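Local coordinates for DisA protein (PDB 6CCA) that serves as a carbon methyltransferase of the disorazol polyketide assembly line, probably using S-adenosylmethionine to install gem-dimethyl groups, at residues 390-395 and 401-406; 199-204 and 333-338; 64-69 and 113-118; 105-110 and 364-369. All coordinates share one frame; numbering follows the deposited sequence.

Contact 1: 390-395 and 401-406; sequences LQHSDG and IQNVIL
Asn403 meets Leu390 with its side-chain amide, which stands in for a missing backbone bond. Had the antiparallel pairing run on regularly, Leu390 O would face Val404 N, yet those two atoms stand 6.0 Å apart. ND2 of Asn403 donates to Leu390 O instead, at 2.8 Å, approaching in the carbonyl plane on a lone pair, with the acceptor close to the amide's own plane; Ser372 OG is a further partner of ND2. Chi1 of -151° carries the amide away from the Asn403 backbone N and into the widening gap. Its OD1 takes a weak bond from Val404 N and also reaches the edge of the His392 ring, 3.3 Å from CE1. Ring and amide planes are 82° apart, and the imidazole finds its stronger partner through NE2, in His200.

Of the regular pair only one bond survives: Val404 O accepts from Leu390 N at 2.9 Å, almost straight (168° at the hydrogen). The two side chains lie alongside each other and point the same way, Leu390 CD1 being 4.0 Å from Val404 CG1. Leu406 adds a looser apolar touch, CD1 to Leu390 CD2 at 4.4 Å, and its backbone pairs with Ala388.

The contact thus marks where strand 387-389 peels off strand 402-409; strand 330-337 flanks the latter's other edge, while helices 34-41 and 196-216 pack on Leu390 and Leu406.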
loop_
_atom_site.group_PDB
_atom_site.type_symbol
_atom_site.label_atom_id
_atom_site.label_comp_id
_atom_site.label_asym_id
_atom_site.label_seq_id
_atom_site.Cartn_x
_atom_site.Cartn_y
_atom_site.Cartn_z
ATOM N N LEU A 390 -6.988 9.966 -8.791
ATOM C CA LEU A 390 -7.302 11.361 -8.453
ATOM C C LEU A 390 -6.075 12.252 -8.779
ATOM O O LEU A 390 -4.956 11.754 -8.884
ATOM C CB LEU A 390 -7.780 11.482 -7.042
ATOM C CG LEU A 390 -9.121 10.800 -6.789
ATOM C CD1 LEU A 390 -9.469 10.905 -5.339
ATOM C CD2 LEU A 390 -10.201 11.429 -7.687
ATOM N N GLN A 391 -6.305 13.540 -9.009
ATOM C CA GLN A 391 -5.228 14.432 -9.463
ATOM C C GLN A 391 -4.648 15.135 -8.261
ATOM O O GLN A 391 -5.381 15.623 -7.414
ATOM C CB GLN A 391 -5.818 15.495 -10.451
ATOM C CG GLN A 391 -6.418 14.883 -11.664
ATOM C CD GLN A 391 -7.075 15.954 -12.548
ATOM O OE1 GLN A 391 -8.333 16.093 -12.607
ATOM N NE2 GLN A 391 -6.227 16.756 -13.202
ATOM N N HIS A 392 -3.324 15.204 -8.199
ATOM C CA HIS A 392 -2.601 15.890 -7.144
ATOM C C HIS A 392 -1.472 16.686 -7.712
ATOM O O HIS A 392 -0.292 16.461 -7.420
ATOM C CB HIS A 392 -2.078 14.889 -6.089
ATOM C CG HIS A 392 -3.173 14.299 -5.273
ATOM N ND1 HIS A 392 -3.863 13.194 -5.696
ATOM C CD2 HIS A 392 -3.730 14.668 -4.109
ATOM C CE1 HIS A 392 -4.807 12.911 -4.819
ATOM N NE2 HIS A 392 -4.741 13.783 -3.842
ATOM N N SER A 393 -1.826 17.643 -8.574
ATOM C CA SER A 393 -0.754 18.439 -9.245
ATOM C C SER A 393 -1.005 19.938 -9.202
ATOM O O SER A 393 -2.154 20.405 -9.180
ATOM C CB SER A 393 -0.513 17.943 -10.690
ATOM O OG SER A 393 -1.710 17.965 -11.395
ATOM N N ASP A 394 0.093 20.668 -9.072
ATOM C CA ASP A 394 0.036 22.115 -8.975
ATOM C C ASP A 394 1.181 22.655 -9.831
ATOM O O ASP A 394 2.355 22.688 -9.377
ATOM C CB ASP A 394 0.282 22.499 -7.550
ATOM C CG ASP A 394 0.443 23.995 -7.358
ATOM O OD1 ASP A 394 -0.150 24.750 -8.136
ATOM O OD2 ASP A 394 1.122 24.431 -6.397
ATOM N N GLY A 395 0.840 22.986 -11.080
ATOM C CA GLY A 395 1.831 23.356 -12.066
ATOM C C GLY A 395 2.811 22.246 -12.380
ATOM O O GLY A 395 2.392 21.137 -12.767
ATOM N N ILE A 401 3.709 9.660 -4.920
ATOM C CA ILE A 401 4.070 8.589 -4.005
ATOM C C ILE A 401 2.893 7.676 -3.671
ATOM O O ILE A 401 3.079 6.487 -3.373
ATOM C CB ILE A 401 4.571 9.226 -2.660
ATOM C CG1 ILE A 401 5.958 9.788 -2.871
ATOM C CG2 ILE A 401 4.593 8.200 -1.525
ATOM C CD1 ILE A 401 6.468 10.530 -1.630
ATOM N N GLN A 402 1.717 8.225 -3.729
ATOM C CA GLN A 402 0.481 7.577 -3.312
ATOM C C GLN A 402 -0.697 8.216 -4.026
ATOM O O GLN A 402 -0.702 9.428 -4.425
ATOM C CB GLN A 402 0.283 7.784 -1.819
ATOM C CG GLN A 402 -0.835 7.053 -1.142
ATOM C CD GLN A 402 -0.780 7.104 0.368
ATOM O OE1 GLN A 402 0.112 7.698 0.972
ATOM N NE2 GLN A 402 -1.783 6.527 0.990
ATOM N N ASN A 403 -1.719 7.407 -4.218
ATOM C CA ASN A 403 -2.975 7.912 -4.795
ATOM C C ASN A 403 -4.199 7.109 -4.396
ATOM O O ASN A 403 -4.056 5.919 -3.968
ATOM C CB ASN A 403 -2.845 8.044 -6.319
ATOM C CG ASN A 403 -3.751 9.160 -6.876
ATOM O OD1 ASN A 403 -4.421 9.880 -6.119
ATOM N ND2 ASN A 403 -3.769 9.289 -8.202
ATOM N N VAL A 404 -5.360 7.746 -4.464
ATOM C CA VAL A 404 -6.634 7.025 -4.472
ATOM C C VAL A 404 -7.121 6.918 -5.939
ATOM O O VAL A 404 -7.070 7.900 -6.728
ATOM C CB VAL A 404 -7.627 7.672 -3.564
ATOM C CG1 VAL A 404 -9.048 7.204 -3.844
ATOM C CG2 VAL A 404 -7.256 7.413 -2.111
ATOM N N ILE A 405 -7.542 5.732 -6.304
ATOM C CA ILE A 405 -7.956 5.370 -7.670
ATOM C C ILE A 405 -9.350 4.800 -7.617
ATOM O O ILE A 405 -9.604 3.900 -6.843
ATOM C CB ILE A 405 -6.990 4.405 -8.364
ATOM C CG1 ILE A 405 -5.538 4.961 -8.317
ATOM C CG2 ILE A 405 -7.433 4.169 -9.816
ATOM C CD1 ILE A 405 -4.608 4.082 -7.599
ATOM N N LEU A 406 -10.264 5.385 -8.377
ATOM C CA LEU A 406 -11.672 4.954 -8.473
ATOM C C LEU A 406 -11.922 4.325 -9.838
ATOM O O LEU A 406 -11.371 4.779 -10.841
ATOM C CB LEU A 406 -12.632 6.122 -8.283
ATOM C CG LEU A 406 -12.330 7.040 -7.075
ATOM C CD1 LEU A 406 -13.228 8.250 -7.078
ATOM C CD2 LEU A 406 -12.497 6.314 -5.807
#

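Contact 2: 199-204 and 333-338; sequences DHFNEL and VLNEMT
Phe201 CB rests on the side-chain amide of Asn335, 3.8 Å from ND2 and 3.9 Å from OD1, and this is the close-packed part of the contact. Beyond CB the phenyl ring leads away from strand 330-337 to pack on Gln402 and Val404, with His200 CD2 3.6 Å above the centre of one face. Asn335 has CG anti to its backbone N (chi1 -179°), which projects the amide from the strand at the helix; OD1 is held by Gln402 NE2. Here helix 196-216 packs on the central sheet of a Rossmann-like class I methyltransferase fold. Asn202 also touches Thr238, in the glycine-rich loop after strand 226-231 that borders the S-adenosylmethionine site in such enzymes. On the wet side Asn202 OD1 stays 4.0 Å from Asn335 ND2, and their amide planes are turned 75° from each other. Two waters occupy that gap, and one of them bridges it clearly. Water 2 donates to Asn202 OD1 at 2.8 Å and accepts from Asn335 ND2 at 2.9 Å; water 1 accepts from Asn335 ND2 at 3.0 Å, but whether it donates to Asn202 OD1 is less certain, since it has more acceptors in reach than protons. The far end of the Asn202 amide, ND2, is tied to Tyr192 O.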
loop_
_atom_site.group_PDB
_atom_site.type_symbol
_atom_site.label_atom_id
_atom_site.label_comp_id
_atom_site.label_asym_id
_atom_site.label_seq_id
_atom_site.Cartn_x
_atom_site.Cartn_y
_atom_site.Cartn_z
ATOM N N ASP A 199 -3.342 10.587 6.303
ATOM C CA ASP A 199 -4.672 11.096 6.596
ATOM C C ASP A 199 -5.312 11.719 5.394
ATOM O O ASP A 199 -6.507 11.540 5.184
ATOM C CB ASP A 199 -4.621 12.125 7.743
ATOM C CG ASP A 199 -4.337 11.487 9.090
ATOM O OD1 ASP A 199 -4.475 10.260 9.242
ATOM O OD2 ASP A 199 -3.983 12.273 9.990
ATOM N N HIS A 200 -4.541 12.356 4.534
ATOM C CA HIS A 200 -5.090 12.953 3.314
ATOM C C HIS A 200 -5.761 11.866 2.450
ATOM O O HIS A 200 -6.923 11.983 1.999
ATOM C CB HIS A 200 -3.986 13.624 2.523
ATOM C CG HIS A 200 -4.415 14.036 1.174
ATOM N ND1 HIS A 200 -4.899 15.296 0.902
ATOM C CD2 HIS A 200 -4.460 13.355 0.009
ATOM C CE1 HIS A 200 -5.194 15.379 -0.392
ATOM N NE2 HIS A 200 -4.928 14.217 -0.952
ATOM N N PHE A 201 -5.036 10.808 2.207
ATOM C CA PHE A 201 -5.586 9.685 1.449
ATOM C C PHE A 201 -6.703 8.902 2.157
ATOM O O PHE A 201 -7.631 8.471 1.486
ATOM C CB PHE A 201 -4.500 8.807 0.827
ATOM C CG PHE A 201 -3.676 9.573 -0.169
ATOM C CD1 PHE A 201 -4.135 9.818 -1.436
ATOM C CD2 PHE A 201 -2.428 10.102 0.218
ATOM C CE1 PHE A 201 -3.334 10.526 -2.326
ATOM C CE2 PHE A 201 -1.685 10.866 -0.648
ATOM C CZ PHE A 201 -2.183 11.094 -1.916
ATOM N N ASN A 202 -6.608 8.743 3.476
ATOM C CA ASN A 202 -7.687 8.108 4.270
ATOM C C ASN A 202 -8.990 8.883 4.100
ATOM O O ASN A 202 -10.098 8.322 3.905
ATOM C CB ASN A 202 -7.297 8.044 5.759
ATOM C CG ASN A 202 -6.192 7.046 6.063
ATOM O OD1 ASN A 202 -5.934 6.124 5.302
ATOM N ND2 ASN A 202 -5.606 7.176 7.251
ATOM N N GLU A 203 -8.862 10.197 4.074
ATOM C CA GLU A 203 -10.014 11.064 3.956
ATOM C C GLU A 203 -10.605 11.022 2.575
ATOM O O GLU A 203 -11.833 11.032 2.478
ATOM C CB GLU A 203 -9.719 12.502 4.412
ATOM C CG GLU A 203 -9.441 12.580 5.918
ATOM C CD GLU A 203 -10.641 12.241 6.825
ATOM O OE1 GLU A 203 -11.821 12.335 6.422
ATOM O OE2 GLU A 203 -10.383 11.807 7.965
ATOM N N LEU A 204 -9.755 10.869 1.542
ATOM C CA LEU A 204 -10.249 10.678 0.187
ATOM C C LEU A 204 -10.996 9.384 -0.002
ATOM O O LEU A 204 -11.989 9.343 -0.704
ATOM C CB LEU A 204 -9.130 10.768 -0.894
ATOM C CG LEU A 204 -8.620 12.132 -1.265
ATOM C CD1 LEU A 204 -7.497 11.945 -2.266
ATOM C CD2 LEU A 204 -9.798 12.935 -1.865
ATOM N N VAL A 333 -12.541 1.030 -5.074
ATOM C CA VAL A 333 -11.844 2.190 -4.517
ATOM C C VAL A 333 -10.519 1.657 -3.973
ATOM O O VAL A 333 -10.479 0.763 -3.063
ATOM C CB VAL A 333 -12.660 2.821 -3.394
ATOM C CG1 VAL A 333 -11.857 3.975 -2.795
ATOM C CG2 VAL A 333 -14.016 3.258 -3.939
ATOM N N LEU A 334 -9.428 2.128 -4.567
ATOM C CA LEU A 334 -8.082 1.752 -4.127
ATOM C C LEU A 334 -7.365 2.922 -3.466
ATOM O O LEU A 334 -7.446 4.070 -3.980
ATOM C CB LEU A 334 -7.246 1.285 -5.330
ATOM C CG LEU A 334 -7.710 0.132 -6.161
ATOM C CD1 LEU A 334 -6.878 -0.062 -7.429
ATOM C CD2 LEU A 334 -7.679 -1.139 -5.320
ATOM N N ASN A 335 -6.661 2.625 -2.367
ATOM C CA ASN A 335 -5.637 3.496 -1.840
ATOM C C ASN A 335 -4.338 2.731 -1.949
ATOM O O ASN A 335 -4.211 1.617 -1.350
ATOM C CB ASN A 335 -5.959 3.807 -0.398
ATOM C CG ASN A 335 -4.947 4.752 0.249
ATOM O OD1 ASN A 335 -3.960 5.164 -0.380
ATOM N ND2 ASN A 335 -5.253 5.175 1.482
ATOM N N GLU A 336 -3.436 3.220 -2.771
ATOM C CA GLU A 336 -2.238 2.504 -3.135
ATOM C C GLU A 336 -0.982 3.393 -3.157
ATOM O O GLU A 336 -1.022 4.568 -3.481
ATOM C CB GLU A 336 -2.359 1.861 -4.556
ATOM C CG GLU A 336 -3.118 0.528 -4.579
ATOM C CD GLU A 336 -2.273 -0.614 -3.992
ATOM O OE1 GLU A 336 -1.041 -0.641 -4.125
ATOM O OE2 GLU A 336 -2.842 -1.512 -3.378
ATOM N N MET A 337 0.157 2.779 -2.864
ATOM C CA MET A 337 1.430 3.460 -3.002
ATOM C C MET A 337 1.814 3.281 -4.486
ATOM O O MET A 337 1.733 2.154 -5.006
ATOM C CB MET A 337 2.498 2.868 -2.038
ATOM C CG MET A 337 2.013 2.898 -0.589
ATOM S SD MET A 337 1.877 4.613 0.044
ATOM C CE MET A 337 1.142 4.187 1.637
ATOM N N THR A 338 2.146 4.396 -5.140
ATOM C CA THR A 338 2.326 4.461 -6.580
ATOM C C THR A 338 3.746 4.808 -7.082
ATOM O O THR A 338 3.912 5.162 -8.262
ATOM C CB THR A 338 1.299 5.451 -7.150
ATOM O OG1 THR A 338 1.305 6.679 -6.409
ATOM C CG2 THR A 338 -0.108 4.869 -7.024
HETATM O O HOH W 1 -3.488 6.500 3.519
HETATM O O HOH W 2 -6.832 4.086 3.590
#

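Contact 3: 64-69 and 113-118; sequences FSEDLL and EGAGYL
With chi1 -65° in Asp67 and -67° in Tyr117, each CG lies anti to its own carbonyl carbon, which points the two side chains at one another across the contact, crossing at about a right angle. This brings Tyr117 OH to 2.5 Å from Asp67 OD1, the hydroxyl donating. The bond is short, and its direction is unusual for a carboxylate, since the hydroxyl arrives from above the carboxylate plane, 55° out of it. Seen from the phenol, OD1 lies at the ring edge and near the ring plane, 3.4 Å from Tyr117 CZ. Lys134 NZ is also hydrogen-bonded to the hydroxyl; a positive charge there would be expected to strengthen its donation to Asp67.

One residue back on helix 55-75, Glu66 runs extended past the methyl of Ala115. Ala115 CB is 3.9 Å from Glu66 CB, 3.8 Å from CG and 3.6 Å from CD, so the aliphatic part of the glutamate and its carboxylate carbon pass across the methyl at nearly constant distance. The carboxylate itself is engaged by Arg63 in a salt bridge through OE2.

Both Ala115 and Tyr117 are placed by the end of helix 102-114. Gly116, between them, has a positive phi, and its N bonds Glu113 O at 3.0 Å; with a second bond back into the last turn, this is the Schellman motif that turns the chain toward strand 118-121.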
loop_
_atom_site.group_PDB
_atom_site.type_symbol
_atom_site.label_atom_id
_atom_site.label_comp_id
_atom_site.label_asym_id
_atom_site.label_seq_id
_atom_site.Cartn_x
_atom_site.Cartn_y
_atom_site.Cartn_z
ATOM N N PHE A 64 17.891 9.860 2.834
ATOM C CA PHE A 64 18.219 9.209 4.077
ATOM C C PHE A 64 18.198 7.676 3.953
ATOM O O PHE A 64 19.064 7.014 4.437
ATOM C CB PHE A 64 17.285 9.717 5.156
ATOM C CG PHE A 64 17.375 8.982 6.460
ATOM C CD1 PHE A 64 18.459 9.132 7.279
ATOM C CD2 PHE A 64 16.345 8.195 6.885
ATOM C CE1 PHE A 64 18.537 8.478 8.460
ATOM C CE2 PHE A 64 16.409 7.541 8.088
ATOM C CZ PHE A 64 17.511 7.697 8.880
ATOM N N SER A 65 17.181 7.148 3.285
ATOM C CA SER A 65 17.084 5.711 3.123
ATOM C C SER A 65 18.317 5.161 2.402
ATOM O O SER A 65 18.806 4.110 2.737
ATOM C CB SER A 65 15.793 5.353 2.364
ATOM O OG SER A 65 14.646 5.775 3.094
ATOM N N GLU A 66 18.803 5.875 1.395
ATOM C CA GLU A 66 19.998 5.478 0.675
ATOM C C GLU A 66 21.226 5.381 1.596
ATOM O O GLU A 66 21.956 4.392 1.561
ATOM C CB GLU A 66 20.278 6.506 -0.426
ATOM C CG GLU A 66 19.257 6.445 -1.531
ATOM C CD GLU A 66 19.336 7.631 -2.481
ATOM O OE1 GLU A 66 20.020 8.626 -2.216
ATOM O OE2 GLU A 66 18.699 7.505 -3.517
ATOM N N ASP A 67 21.438 6.449 2.369
ATOM C CA ASP A 67 22.529 6.535 3.310
ATOM C C ASP A 67 22.466 5.496 4.434
ATOM O O ASP A 67 23.432 4.843 4.772
ATOM C CB ASP A 67 22.539 7.910 3.894
ATOM C CG ASP A 67 22.852 9.012 2.820
ATOM O OD1 ASP A 67 23.159 8.699 1.640
ATOM O OD2 ASP A 67 22.627 10.164 3.142
ATOM N N LEU A 68 21.254 5.287 4.945
ATOM C CA LEU A 68 20.984 4.271 5.957
ATOM C C LEU A 68 21.334 2.904 5.422
ATOM O O LEU A 68 21.882 2.075 6.152
ATOM C CB LEU A 68 19.460 4.349 6.326
ATOM C CG LEU A 68 19.054 3.580 7.594
ATOM C CD1 LEU A 68 19.780 4.011 8.887
ATOM C CD2 LEU A 68 17.521 3.699 7.695
ATOM N N LEU A 69 20.931 2.634 4.170
ATOM C CA LEU A 69 21.239 1.385 3.551
ATOM C C LEU A 69 22.763 1.169 3.442
ATOM O O LEU A 69 23.252 0.085 3.730
ATOM C CB LEU A 69 20.569 1.295 2.179
ATOM C CG LEU A 69 20.861 0.030 1.416
ATOM C CD1 LEU A 69 20.499 -1.233 2.154
ATOM C CD2 LEU A 69 20.137 0.059 0.056
ATOM N N GLU A 113 23.474 1.753 -6.097
ATOM C CA GLU A 113 23.912 2.159 -7.431
ATOM C C GLU A 113 23.258 3.469 -7.844
ATOM O O GLU A 113 23.914 4.402 -8.295
ATOM C CB GLU A 113 23.630 1.035 -8.423
ATOM C CG GLU A 113 24.125 1.370 -9.843
ATOM C CD GLU A 113 23.531 0.469 -10.907
ATOM O OE1 GLU A 113 22.453 -0.163 -10.727
ATOM O OE2 GLU A 113 24.175 0.375 -11.939
ATOM N N GLY A 114 21.943 3.592 -7.650
ATOM C CA GLY A 114 21.236 4.796 -8.006
ATOM C C GLY A 114 21.599 5.989 -7.170
ATOM O O GLY A 114 21.533 7.141 -7.639
ATOM N N ALA A 115 22.078 5.736 -5.947
ATOM C CA ALA A 115 22.546 6.783 -5.091
ATOM C C ALA A 115 24.006 7.230 -5.407
ATOM O O ALA A 115 24.493 8.125 -4.735
ATOM C CB ALA A 115 22.476 6.307 -3.627
ATOM N N GLY A 116 24.704 6.557 -6.317
ATOM C CA GLY A 116 26.091 6.925 -6.601
ATOM C C GLY A 116 27.135 6.291 -5.690
ATOM O O GLY A 116 28.308 6.652 -5.752
ATOM N N TYR A 117 26.750 5.303 -4.857
ATOM C CA TYR A 117 27.707 4.621 -4.010
ATOM C C TYR A 117 28.359 3.412 -4.622
ATOM O O TYR A 117 29.481 3.061 -4.234
ATOM C CB TYR A 117 27.017 4.201 -2.683
ATOM C CG TYR A 117 26.580 5.346 -1.768
ATOM C CD1 TYR A 117 27.472 6.321 -1.363
ATOM C CD2 TYR A 117 25.284 5.426 -1.247
ATOM C CE1 TYR A 117 27.109 7.366 -0.532
ATOM C CE2 TYR A 117 24.912 6.457 -0.407
ATOM C CZ TYR A 117 25.836 7.423 -0.035
ATOM O OH TYR A 117 25.517 8.479 0.784
ATOM N N LEU A 118 27.665 2.693 -5.524
ATOM C CA LEU A 118 28.201 1.503 -6.184
ATOM C C LEU A 118 28.169 1.783 -7.690
ATOM O O LEU A 118 27.289 2.489 -8.168
ATOM C CB LEU A 118 27.386 0.235 -5.959
ATOM C CG LEU A 118 27.366 -0.378 -4.574
ATOM C CD1 LEU A 118 26.578 -1.639 -4.579
ATOM C CD2 LEU A 118 28.784 -0.623 -4.014
#

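Contact 4: 105-110 and 364-369; sequences YDSLLA and MKWSPL
The Trp366 indole has helix 102-114 on one face: Ser107 CA sits 3.8 Å above the ring plane and over its centre, while the Asp106 backbone lies nearer the rim. On the opposite face Lys365 CE lies 3.7 Å above the plane, offset from the centre, and water 3 is in plane at the edge. Trp366 is the third residue of a type II beta turn from Met364 to Ser367, where its phi of 60° fits the left-handed conformation expected at that corner; the turn belongs to the loop between helices 342-346 and 372-381. The Ser107 side chain adds a CH-pi contact, CB lying 3.9 Å from the centroid of the five-membered ring and 22° off its normal. One helical turn on, Ala110 CB presses obliquely on the six-membered ring, 3.4 Å from Trp366 CZ3. No direct hydrogen bond crosses; waters supply the polar links. Water 3 accepts from Trp366 NE1 at 3.1 Å and donates to Asp106 OD2, joining the indole edge to the exposed side of the helix. Trp366 O, which Trp354 NE1 also reaches, accepts a hydrogen bond from water 4 at 2.7 Å, and that water lies 2.8 Å from Ser107 OG.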
loop_
_atom_site.group_PDB
_atom_site.type_symbol
_atom_site.label_atom_id
_atom_site.label_comp_id
_atom_site.label_asym_id
_atom_site.label_seq_id
_atom_site.Cartn_x
_atom_site.Cartn_y
_atom_site.Cartn_z
ATOM N N TYR A 105 17.841 -8.269 -1.915
ATOM C CA TYR A 105 19.274 -7.989 -1.978
ATOM C C TYR A 105 19.619 -7.362 -3.266
ATOM O O TYR A 105 20.273 -6.320 -3.270
ATOM C CB TYR A 105 20.064 -9.298 -1.737
ATOM C CG TYR A 105 21.574 -9.205 -1.995
ATOM C CD1 TYR A 105 22.418 -8.632 -1.069
ATOM C CD2 TYR A 105 22.136 -9.744 -3.167
ATOM C CE1 TYR A 105 23.799 -8.550 -1.308
ATOM C CE2 TYR A 105 23.505 -9.692 -3.394
ATOM C CZ TYR A 105 24.333 -9.101 -2.446
ATOM O OH TYR A 105 25.720 -9.011 -2.644
ATOM N N ASP A 106 19.187 -7.921 -4.410
ATOM C CA ASP A 106 19.456 -7.258 -5.681
ATOM C C ASP A 106 18.892 -5.849 -5.719
ATOM O O ASP A 106 19.521 -4.924 -6.269
ATOM C CB ASP A 106 18.890 -8.008 -6.890
ATOM C CG ASP A 106 19.481 -9.457 -7.042
ATOM O OD1 ASP A 106 20.601 -9.763 -6.546
ATOM O OD2 ASP A 106 18.737 -10.275 -7.620
ATOM N N SER A 107 17.654 -5.680 -5.229
ATOM C CA SER A 107 17.094 -4.332 -5.170
ATOM C C SER A 107 17.929 -3.353 -4.286
ATOM O O SER A 107 18.121 -2.184 -4.672
ATOM C CB SER A 107 15.625 -4.389 -4.659
ATOM O OG SER A 107 15.078 -3.082 -4.757
ATOM N N LEU A 108 18.436 -3.838 -3.186
ATOM C CA LEU A 108 19.234 -2.980 -2.255
ATOM C C LEU A 108 20.534 -2.534 -2.978
ATOM O O LEU A 108 20.931 -1.381 -2.871
ATOM C CB LEU A 108 19.567 -3.689 -0.957
ATOM C CG LEU A 108 18.356 -4.092 -0.092
ATOM C CD1 LEU A 108 18.800 -4.862 1.141
ATOM C CD2 LEU A 108 17.438 -2.883 0.230
ATOM N N LEU A 109 21.168 -3.465 -3.724
ATOM C CA LEU A 109 22.348 -3.070 -4.530
ATOM C C LEU A 109 22.029 -1.989 -5.530
ATOM O O LEU A 109 22.745 -0.989 -5.670
ATOM C CB LEU A 109 22.987 -4.307 -5.155
ATOM C CG LEU A 109 23.561 -5.329 -4.170
ATOM C CD1 LEU A 109 24.114 -6.544 -4.928
ATOM C CD2 LEU A 109 24.534 -4.712 -3.139
ATOM N N ALA A 110 20.885 -2.105 -6.251
ATOM C CA ALA A 110 20.489 -1.078 -7.195
ATOM C C ALA A 110 20.145 0.245 -6.542
ATOM O O ALA A 110 20.367 1.298 -7.120
ATOM C CB ALA A 110 19.282 -1.537 -8.045
ATOM N N MET A 364 5.837 -2.258 -11.110
ATOM C CA MET A 364 7.091 -1.517 -11.117
ATOM C C MET A 364 8.203 -2.424 -10.602
ATOM O O MET A 364 8.011 -3.287 -9.800
ATOM C CB MET A 364 6.990 -0.199 -10.346
ATOM C CG MET A 364 6.040 0.799 -11.006
ATOM S SD MET A 364 5.924 2.388 -10.147
ATOM C CE MET A 364 5.106 1.894 -8.651
ATOM N N LYS A 365 9.415 -2.216 -11.087
ATOM C CA LYS A 365 10.482 -3.172 -10.847
ATOM C C LYS A 365 10.793 -3.332 -9.365
ATOM O O LYS A 365 10.752 -2.350 -8.636
ATOM C CB LYS A 365 11.750 -2.651 -11.502
ATOM C CG LYS A 365 12.789 -3.750 -11.712
ATOM C CD LYS A 365 13.991 -3.150 -12.404
ATOM C CE LYS A 365 15.028 -4.234 -12.562
ATOM N NZ LYS A 365 16.198 -3.577 -13.158
ATOM N N TRP A 366 10.990 -4.571 -8.933
ATOM C CA TRP A 366 11.302 -4.921 -7.557
ATOM C C TRP A 366 10.253 -4.506 -6.569
ATOM O O TRP A 366 10.568 -4.101 -5.434
ATOM C CB TRP A 366 12.632 -4.341 -7.172
ATOM C CG TRP A 366 13.803 -5.197 -7.742
ATOM C CD1 TRP A 366 13.962 -6.589 -7.741
ATOM C CD2 TRP A 366 14.963 -4.666 -8.348
ATOM N NE1 TRP A 366 15.173 -6.922 -8.326
ATOM C CE2 TRP A 366 15.808 -5.764 -8.691
ATOM C CE3 TRP A 366 15.344 -3.387 -8.676
ATOM C CZ2 TRP A 366 17.036 -5.576 -9.311
ATOM C CZ3 TRP A 366 16.532 -3.207 -9.281
ATOM C CH2 TRP A 366 17.378 -4.307 -9.597
ATOM N N SER A 367 9.000 -4.738 -6.972
ATOM C CA SER A 367 7.876 -4.275 -6.230
ATOM C C SER A 367 6.595 -4.939 -6.701
ATOM O O SER A 367 6.511 -5.412 -7.816
ATOM C CB SER A 367 7.763 -2.784 -6.394
ATOM O OG SER A 367 6.847 -2.385 -7.397
ATOM N N PRO A 368 5.589 -4.947 -5.841
ATOM C CA PRO A 368 4.269 -5.343 -6.280
ATOM C C PRO A 368 3.432 -4.167 -6.728
ATOM O O PRO A 368 2.242 -4.358 -6.982
ATOM C CB PRO A 368 3.687 -5.969 -5.037
ATOM C CG PRO A 368 4.244 -5.085 -3.951
ATOM C CD PRO A 368 5.651 -4.719 -4.378
ATOM N N LEU A 369 4.019 -2.987 -6.832
ATOM C CA LEU A 369 3.228 -1.743 -6.971
ATOM C C LEU A 369 3.031 -1.294 -8.390
ATOM O O LEU A 369 3.862 -1.635 -9.271
ATOM C CB LEU A 369 3.940 -0.606 -6.219
ATOM C CG LEU A 369 4.166 -0.783 -4.716
ATOM C CD1 LEU A 369 4.923 0.436 -4.123
ATOM C CD2 LEU A 369 2.886 -1.045 -3.953
HETATM O O HOH W 3 16.348 -9.704 -8.847
HETATM O O HOH W 4 12.406 -2.518 -4.278
#

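Overall arrangement
Contacts 1 and 2 are buried and share the central sheet: strands 402-409 and 330-337 are antiparallel neighbours, joined by Ile405 N to Leu334 O at 2.9 Å. The reversed strand 402-409, between strand 330-337 and the short strands 384-385 and 387-389, is the signature of the class I methyltransferase sheet. Contacts 3 and 4, both only partly buried, share helix 102-114 instead. Chemistry follows place: amides and backbone bonds at the sheet, with bridging water between sheet and helix, against a short phenol-carboxylate bond and an indole lying against a helix through CH-pi contact, with water at its edge. Contacts 2 and 4 still touch, Met337 O lying 3.6 Å from Leu369 CD2, where the end of strand 330-337 meets the 364-369 loop.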